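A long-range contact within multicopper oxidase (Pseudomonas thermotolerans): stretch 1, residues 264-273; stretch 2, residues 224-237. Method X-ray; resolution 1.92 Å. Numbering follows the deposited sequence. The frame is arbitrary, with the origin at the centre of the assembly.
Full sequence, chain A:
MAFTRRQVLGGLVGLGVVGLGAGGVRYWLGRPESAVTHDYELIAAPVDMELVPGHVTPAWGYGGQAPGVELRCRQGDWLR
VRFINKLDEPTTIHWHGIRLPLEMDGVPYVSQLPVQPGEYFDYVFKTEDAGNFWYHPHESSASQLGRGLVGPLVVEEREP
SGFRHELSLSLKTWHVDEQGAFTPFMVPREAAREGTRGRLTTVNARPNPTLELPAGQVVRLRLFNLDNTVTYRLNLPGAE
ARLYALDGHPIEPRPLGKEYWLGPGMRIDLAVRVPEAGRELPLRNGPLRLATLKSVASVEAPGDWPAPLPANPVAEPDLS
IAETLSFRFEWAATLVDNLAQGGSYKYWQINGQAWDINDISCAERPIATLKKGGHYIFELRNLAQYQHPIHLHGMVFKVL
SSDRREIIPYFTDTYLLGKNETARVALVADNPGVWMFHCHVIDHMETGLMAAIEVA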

# COMPACT_ATOMS: atom_id res chain seq x y z
N PRO A 264 -6.03 -2.29 -2.75
CA PRO A 264 -5.68 -1.71 -1.43
C PRO A 264 -4.22 -1.97 -1.11
O PRO A 264 -3.66 -3.11 -1.37
CB PRO A 264 -6.63 -2.41 -0.47
CG PRO A 264 -7.73 -3.00 -1.33
CD PRO A 264 -7.13 -3.29 -2.66
N GLY A 265 -3.56 -0.90 -0.69
CA GLY A 265 -2.14 -0.99 -0.38
C GLY A 265 -1.17 -1.00 -1.54
O GLY A 265 0.04 -1.17 -1.35
N MET A 266 -1.69 -0.79 -2.74
CA MET A 266 -0.88 -0.63 -3.90
C MET A 266 -0.61 0.81 -4.21
O MET A 266 -1.34 1.70 -3.87
CB MET A 266 -1.52 -1.31 -5.12
CG MET A 266 -1.57 -2.82 -4.93
SD MET A 266 -2.53 -3.58 -6.24
CE MET A 266 -1.41 -3.71 -7.60
N ARG A 267 0.48 1.01 -4.90
CA ARG A 267 0.88 2.35 -5.28
C ARG A 267 1.42 2.32 -6.67
O ARG A 267 1.89 1.30 -7.16
CB ARG A 267 2.00 2.80 -4.33
CG ARG A 267 1.67 2.84 -2.87
CD ARG A 267 1.96 1.55 -2.15
NE ARG A 267 3.39 1.13 -2.12
CZ ARG A 267 3.75 -0.14 -1.99
NH1 ARG A 267 2.85 -1.11 -1.99
NH2 ARG A 267 5.02 -0.46 -1.97
N ILE A 268 1.44 3.47 -7.29
CA ILE A 268 2.07 3.63 -8.57
C ILE A 268 2.66 5.02 -8.63
O ILE A 268 2.18 5.97 -7.99
CB ILE A 268 1.07 3.50 -9.79
CG1 ILE A 268 -0.12 4.50 -9.76
CG2 ILE A 268 0.54 2.10 -9.85
CD1 ILE A 268 -1.01 4.31 -10.96
N ASP A 269 3.65 5.13 -9.48
CA ASP A 269 4.08 6.46 -9.95
C ASP A 269 3.57 6.51 -11.35
O ASP A 269 3.90 5.64 -12.17
CB ASP A 269 5.56 6.56 -10.04
CG ASP A 269 6.22 6.77 -8.69
OD1 ASP A 269 5.81 7.67 -7.95
OD2 ASP A 269 7.21 6.05 -8.42
N LEU A 270 2.80 7.55 -11.61
CA LEU A 270 2.10 7.72 -12.80
C LEU A 270 2.65 9.04 -13.30
O LEU A 270 2.38 10.08 -12.67
CB LEU A 270 0.57 7.74 -12.51
CG LEU A 270 -0.27 7.98 -13.77
CD1 LEU A 270 0.15 7.10 -14.93
CD2 LEU A 270 -1.74 7.84 -13.57
N ALA A 271 3.49 9.01 -14.32
CA ALA A 271 3.95 10.28 -14.93
C ALA A 271 3.00 10.75 -15.97
O ALA A 271 2.69 9.98 -16.92
CB ALA A 271 5.28 10.14 -15.56
N VAL A 272 2.59 12.01 -15.84
CA VAL A 272 1.54 12.56 -16.66
C VAL A 272 2.10 13.80 -17.40
O VAL A 272 2.68 14.70 -16.78
CB VAL A 272 0.36 13.00 -15.77
CG1 VAL A 272 -0.71 13.75 -16.55
CG2 VAL A 272 -0.29 11.76 -15.18
N ARG A 273 1.91 13.85 -18.71
CA ARG A 273 2.13 15.10 -19.42
C ARG A 273 0.93 15.93 -19.20
O ARG A 273 -0.18 15.58 -19.61
CB ARG A 273 2.32 14.92 -20.88
CG ARG A 273 2.46 16.30 -21.66
CD ARG A 273 3.75 16.95 -21.33
NE ARG A 273 4.83 16.11 -21.81
CZ ARG A 273 6.12 16.45 -21.84
NH1 ARG A 273 6.59 17.67 -21.42
NH2 ARG A 273 6.97 15.55 -22.30
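Stretch 2 224-237: FNLDNTVTYRLNLP

Two backbone hydrogen bonds fix the register of this contact. Gly265 N donates to Asn225 O at 2.9 Å, and Asn225 N donates to Met266 O at 3.0 Å, so a single residue of stretch 2 spends both its amide and its carbonyl on stretch 1. One step further along, Arg267 and Phe224 form an antiparallel, non-hydrogen-bonded bridge pair, their side chains on the same face of the sheet. The pairing is short: stretch 2 enters as the end of a strand at Phe224 and Asn225, then leaves it for a loop, while stretch 1 is just beginning its own strand, which runs from Arg267 to Arg273.

The loop is held in shape by side chains that hydrogen-bond to backbone groups within stretch 2. Asn225, with chi1 in t, accepts from Asp227 N through OD1 at 2.7 Å and donates from ND2 to Val230 O at 2.9 Å, tying the start of the loop to its far side. Asp227 OD2 takes both Thr229 N and Val230 N, each at 2.7 Å. The backbone thus folds round into a shallow cradle of carbonyls, and Pro264 lies in it. Its CB is 3.3 Å from Asp227 O, its CG 3.3 Å from Val230 O and 3.5 Å from Thr229 O, and its CD 3.6 Å from Thr231 OG1. Pro264 N also comes 3.3 Å from Asn225 ND2, but Pro264 N is an amide nitrogen with no hydrogen to give and a lone pair drawn into the peptide bond, and Asn225 ND2 is itself a donor, so the two are close without a hydrogen bond. Pro264 has the largest covered area of any residue here.

Gly265 follows with phi 77° and psi 7°, a positive phi that by itself favours glycine. The turn is braced within stretch 1 by Arg267 NH1, which donates to Gly265 O at 2.9 Å. Arg267 CG also meets the Phe224 ring obliquely, 3.7 Å from Phe224 CD2.

Beyond the loop, stretch 2 returns as a strand from Tyr232 to Asn235. Along this strand and just past it, at Leu236, the contact is made by side chains, without hydrogen bonds across to stretch 1. Ile268 CD1 meets Leu234 CD1 at 3.9 Å. Leu236 CD1 then lies 3.7 Å from Val272 CG2 and more loosely, at 4.5 Å, from Leu270 CD2. The backbones are well apart, Val272 CA and Leu236 CA being 9.3 Å from each other, a gap that branched aliphatic side chains fill. The rule to read is economical: two backbone bonds set the register, a self-braced loop receives a proline, and apolar contacts carry the rest.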

# COMPACT_ATOMS: atom_id res chain seq x y z
N PHE A 224 -1.32 6.44 -4.00
CA PHE A 224 -1.36 5.52 -2.88
C PHE A 224 -2.80 5.10 -2.61
O PHE A 224 -3.69 5.94 -2.41
CB PHE A 224 -0.83 6.16 -1.60
CG PHE A 224 0.51 6.82 -1.71
CD1 PHE A 224 0.63 8.08 -2.22
CD2 PHE A 224 1.64 6.18 -1.26
CE1 PHE A 224 1.89 8.68 -2.23
CE2 PHE A 224 2.89 6.74 -1.36
CZ PHE A 224 3.00 8.03 -1.79
N ASN A 225 -3.02 3.81 -2.58
CA ASN A 225 -4.35 3.34 -2.21
C ASN A 225 -4.29 3.04 -0.71
O ASN A 225 -3.72 2.00 -0.28
CB ASN A 225 -4.78 2.13 -3.05
CG ASN A 225 -6.14 1.57 -2.60
OD1 ASN A 225 -6.61 1.82 -1.48
ND2 ASN A 225 -6.79 0.81 -3.50
N LEU A 226 -4.82 3.96 0.08
CA LEU A 226 -4.76 3.81 1.47
C LEU A 226 -6.03 3.22 1.99
O LEU A 226 -6.20 3.20 3.20
CB LEU A 226 -4.38 5.11 2.19
CG LEU A 226 -3.15 5.78 1.65
CD1 LEU A 226 -2.86 6.95 2.56
CD2 LEU A 226 -1.94 4.86 1.64
N ASP A 227 -6.84 2.62 1.12
CA ASP A 227 -8.09 2.09 1.52
C ASP A 227 -8.02 0.70 2.11
O ASP A 227 -7.19 -0.03 1.79
CB ASP A 227 -9.06 2.08 0.38
CG ASP A 227 -10.51 1.99 0.90
OD1 ASP A 227 -10.99 3.04 1.47
OD2 ASP A 227 -11.10 0.84 0.82
N ASN A 228 -8.95 0.38 2.99
CA ASN A 228 -9.13 -0.98 3.60
C ASN A 228 -9.57 -2.00 2.60
O ASN A 228 -9.30 -3.17 2.82
CB ASN A 228 -10.31 -0.99 4.62
CG ASN A 228 -10.00 -0.29 5.93
OD1 ASN A 228 -9.35 0.74 5.93
ND2 ASN A 228 -10.51 -0.83 7.05
N THR A 229 -10.35 -1.63 1.58
CA THR A 229 -11.02 -2.66 0.67
C THR A 229 -11.14 -2.34 -0.82
O THR A 229 -11.19 -3.26 -1.65
CB THR A 229 -12.44 -3.07 1.20
OG1 THR A 229 -13.45 -2.29 0.56
CG2 THR A 229 -12.54 -2.82 2.60
N VAL A 230 -11.21 -1.06 -1.16
CA VAL A 230 -11.45 -0.68 -2.54
C VAL A 230 -10.28 -0.94 -3.54
O VAL A 230 -9.17 -0.79 -3.24
CB VAL A 230 -11.98 0.75 -2.63
CG1 VAL A 230 -12.16 1.18 -4.06
CG2 VAL A 230 -13.31 0.84 -1.91
N THR A 231 -10.60 -1.45 -4.71
CA THR A 231 -9.70 -1.42 -5.84
C THR A 231 -10.16 -0.34 -6.81
O THR A 231 -11.20 -0.48 -7.38
CB THR A 231 -9.71 -2.75 -6.52
OG1 THR A 231 -9.03 -3.69 -5.67
CG2 THR A 231 -8.99 -2.67 -7.81
N TYR A 232 -9.37 0.71 -7.00
CA TYR A 232 -9.70 1.80 -7.89
C TYR A 232 -9.21 1.46 -9.29
O TYR A 232 -8.05 1.18 -9.50
CB TYR A 232 -9.03 3.03 -7.42
CG TYR A 232 -9.41 3.37 -6.03
CD1 TYR A 232 -10.62 3.99 -5.74
CD2 TYR A 232 -8.51 3.13 -4.98
CE1 TYR A 232 -10.95 4.28 -4.42
CE2 TYR A 232 -8.81 3.47 -3.69
CZ TYR A 232 -10.04 4.03 -3.42
OH TYR A 232 -10.32 4.31 -2.10
N ARG A 233 -10.16 1.46 -10.23
CA ARG A 233 -9.92 1.13 -11.64
C ARG A 233 -9.50 2.40 -12.27
O ARG A 233 -10.28 3.11 -12.88
CB ARG A 233 -11.18 0.55 -12.29
CG ARG A 233 -11.55 -0.76 -11.61
CD ARG A 233 -12.56 -1.60 -12.38
NE ARG A 233 -13.76 -0.86 -12.82
CZ ARG A 233 -14.68 -0.31 -12.02
NH1 ARG A 233 -14.57 -0.34 -10.67
NH2 ARG A 233 -15.74 0.32 -12.57
N LEU A 234 -8.27 2.74 -12.00
CA LEU A 234 -7.78 4.10 -12.34
C LEU A 234 -7.63 4.27 -13.80
O LEU A 234 -7.09 3.42 -14.51
CB LEU A 234 -6.39 4.36 -11.71
CG LEU A 234 -6.21 4.45 -10.20
CD1 LEU A 234 -4.75 4.74 -9.90
CD2 LEU A 234 -7.07 5.53 -9.60
N ASN A 235 -8.06 5.40 -14.28
CA ASN A 235 -8.01 5.69 -15.69
C ASN A 235 -7.96 7.17 -15.72
O ASN A 235 -8.41 7.80 -14.75
CB ASN A 235 -9.20 5.05 -16.44
CG ASN A 235 -10.53 5.56 -15.98
OD1 ASN A 235 -11.17 5.00 -15.08
ND2 ASN A 235 -10.96 6.63 -16.59
N LEU A 236 -7.31 7.73 -16.75
CA LEU A 236 -7.14 9.23 -16.86
C LEU A 236 -7.39 9.65 -18.32
O LEU A 236 -6.45 9.87 -19.08
CB LEU A 236 -5.74 9.63 -16.38
CG LEU A 236 -5.45 11.00 -15.75
CD1 LEU A 236 -3.92 11.13 -15.69
CD2 LEU A 236 -6.08 12.16 -16.47
N PRO A 237 -8.67 9.75 -18.73
CA PRO A 237 -8.88 9.83 -20.17
C PRO A 237 -8.33 11.07 -20.71
O PRO A 237 -8.44 12.08 -20.08
CB PRO A 237 -10.41 9.84 -20.32
CG PRO A 237 -10.97 9.60 -18.97
CD PRO A 237 -9.92 9.91 -17.97